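Local coordinates for protein GCN5-related N-acetyltransferase (Arthrobacter sp., PDB 2R1I) that probably transfers an acetyl group from acetyl-CoA to an amine of a substrate not yet identified, as a member of the GNAT family, at residues E68-L73 with L82-F87. Sequence-based numbering, arbitrary orientation.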
loop_
_atom_site.group_PDB
_atom_site.type_symbol
_atom_site.label_atom_id
_atom_site.label_comp_id
_atom_site.label_asym_id
_atom_site.label_seq_id
_atom_site.Cartn_x
_atom_site.Cartn_y
_atom_site.Cartn_z
ATOM N N GLU A 68 -7.112 -3.472 14.139
ATOM C CA GLU A 68 -5.792 -2.827 14.153
ATOM C C GLU A 68 -5.247 -2.670 12.727
ATOM O O GLU A 68 -4.176 -2.108 12.549
ATOM C CB GLU A 68 -4.774 -3.663 14.976
ATOM C CG GLU A 68 -5.219 -3.956 16.390
ATOM C CD GLU A 68 -5.442 -2.666 17.183
ATOM O OE1 GLU A 68 -4.595 -1.770 17.037
ATOM O OE2 GLU A 68 -6.467 -2.542 17.918
ATOM N N ASP A 69 -6.024 -3.086 11.703
ATOM C CA ASP A 69 -5.527 -3.017 10.310
ATOM C C ASP A 69 -5.654 -1.621 9.699
ATOM O O ASP A 69 -4.848 -1.207 8.860
ATOM C CB ASP A 69 -6.242 -4.044 9.450
ATOM C CG ASP A 69 -6.190 -5.428 10.025
ATOM O OD1 ASP A 69 -5.070 -5.860 10.380
ATOM O OD2 ASP A 69 -7.274 -6.056 10.111
ATOM N N VAL A 70 -6.777 -0.959 9.951
ATOM C CA VAL A 70 -6.993 0.447 9.570
ATOM C C VAL A 70 -7.257 1.176 10.870
ATOM O O VAL A 70 -8.100 0.766 11.678
ATOM C CB VAL A 70 -8.187 0.622 8.667
ATOM C CG1 VAL A 70 -8.546 2.113 8.448
ATOM C CG2 VAL A 70 -7.891 -0.059 7.316
ATOM N N VAL A 71 -6.468 2.226 11.087
ATOM C CA VAL A 71 -6.534 3.024 12.307
ATOM C C VAL A 71 -6.864 4.455 11.880
ATOM O O VAL A 71 -6.366 4.955 10.871
ATOM C CB VAL A 71 -5.169 2.967 13.064
ATOM C CG1 VAL A 71 -5.157 4.067 14.203
ATOM C CG2 VAL A 71 -4.835 1.517 13.567
ATOM N N VAL A 72 -7.752 5.107 12.630
ATOM C CA VAL A 72 -8.173 6.488 12.334
ATOM C C VAL A 72 -7.815 7.346 13.553
ATOM O O VAL A 72 -8.083 6.974 14.700
ATOM C CB VAL A 72 -9.648 6.617 11.985
ATOM C CG1 VAL A 72 -10.060 8.119 11.899
ATOM C CG2 VAL A 72 -9.960 5.802 10.695
ATOM N N LEU A 73 -7.124 8.451 13.264
ATOM C CA LEU A 73 -6.767 9.480 14.282
ATOM C C LEU A 73 -7.637 10.713 14.045
ATOM O O LEU A 73 -7.864 11.103 12.873
ATOM C CB LEU A 73 -5.275 9.849 14.316
ATOM C CG LEU A 73 -4.277 8.716 14.548
ATOM C CD1 LEU A 73 -2.853 9.228 14.529
ATOM C CD2 LEU A 73 -4.594 7.961 15.833
ATOM N N LEU A 82 -8.852 14.477 10.333
ATOM C CA LEU A 82 -8.565 13.077 10.588
ATOM C C LEU A 82 -7.454 12.549 9.706
ATOM O O LEU A 82 -7.163 13.142 8.643
ATOM C CB LEU A 82 -9.843 12.248 10.435
ATOM C CG LEU A 82 -10.568 12.086 9.107
ATOM C CD1 LEU A 82 -9.817 11.206 8.100
ATOM C CD2 LEU A 82 -11.950 11.455 9.355
ATOM N N ALA A 83 -6.830 11.466 10.176
ATOM C CA ALA A 83 -5.893 10.668 9.401
ATOM C C ALA A 83 -6.356 9.202 9.403
ATOM O O ALA A 83 -6.862 8.734 10.432
ATOM C CB ALA A 83 -4.514 10.767 9.989
ATOM N N VAL A 84 -6.192 8.536 8.252
ATOM C CA VAL A 84 -6.499 7.105 8.060
ATOM C C VAL A 84 -5.193 6.415 7.702
ATOM O O VAL A 84 -4.555 6.792 6.689
ATOM C CB VAL A 84 -7.564 6.844 6.969
ATOM C CG1 VAL A 84 -7.880 5.368 6.877
ATOM C CG2 VAL A 84 -8.834 7.614 7.308
ATOM N N LEU A 85 -4.844 5.454 8.545
ATOM C CA LEU A 85 -3.619 4.624 8.398
ATOM C C LEU A 85 -3.988 3.207 8.137
ATOM O O LEU A 85 -4.830 2.664 8.833
ATOM C CB LEU A 85 -2.775 4.638 9.647
ATOM C CG LEU A 85 -2.109 5.974 9.976
ATOM C CD1 LEU A 85 -1.702 6.065 11.458
ATOM C CD2 LEU A 85 -0.880 6.160 9.076
ATOM N N SER A 86 -3.321 2.540 7.182
ATOM C CA SER A 86 -3.473 1.109 7.015
ATOM C C SER A 86 -2.128 0.431 7.243
ATOM O O SER A 86 -1.097 1.007 6.951
ATOM C CB SER A 86 -3.987 0.778 5.622
ATOM O OG SER A 86 -3.124 1.165 4.586
ATOM N N PHE A 87 -2.215 -0.781 7.761
ATOM C CA PHE A 87 -1.049 -1.617 8.100
ATOM C C PHE A 87 -1.111 -2.920 7.361
ATOM O O PHE A 87 -2.192 -3.504 7.186
ATOM C CB PHE A 87 -1.081 -1.880 9.595
ATOM C CG PHE A 87 -0.831 -0.664 10.430
ATOM C CD1 PHE A 87 -1.859 0.211 10.741
ATOM C CD2 PHE A 87 0.452 -0.369 10.835
ATOM C CE1 PHE A 87 -1.577 1.369 11.473
ATOM C CE2 PHE A 87 0.751 0.745 11.548
ATOM C CZ PHE A 87 -0.276 1.629 11.886
#
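Strands 70-75 and 81-88 form an antiparallel beta hairpin in the mixed central sheet of a GNAT acetyltransferase fold. Five backbone hydrogen bonds join the two segments. Val71 with Leu85 and Leu73 with Ala83 are hydrogen-bonded pairs, each closed by two bonds. The straightest runs from Leu85 N to Val71 O, 174° at the hydrogen. Val70 with Ser86 and Val72 with Val84 are non-hydrogen-bonded pairs.

One face carries Val70, Val72, Val84 and Ser86. Val84 is the bump here. Its two methyls reach different valines of the other strand. The Val84 and Val70 side chains cross obliquely, with Val84 CG1 3.7 Å from Val70 CG1. The Val84 and Val72 side chains lie side by side, pointing the same way, with Val84 CG2 4.0 Å from Val72 CG2. Ser86 adds little bulk, and its OG is hydrogen-bonded to Asp101.

The other face carries Val71, Leu73, Ala83 and Leu85. Small Ala83 sits opposite the larger Leu73, and their CB atoms are 4.5 Å apart. Next to this pair, Leu82 CB packs on Leu73 O at 3.3 Å. Helix 33-47 packs on Val72 and Leu82, helix 109-128 on Leu73, Ala83, Leu85 and Phe87.

The Phe87 ring stands on its own strand, on the Val71 and Leu85 face, with its CD1/CE1 edge turned to the other segment. Arg129 makes a cation-pi contact with this ring and also hydrogen-bonds to Glu68 O. Asp69 O accepts a hydrogen bond from Phe87 N (2.9 Å) and also lies at the ring edge, in its plane. Phe87 CE1 meets Val71 CG2 obliquely at 3.9 Å.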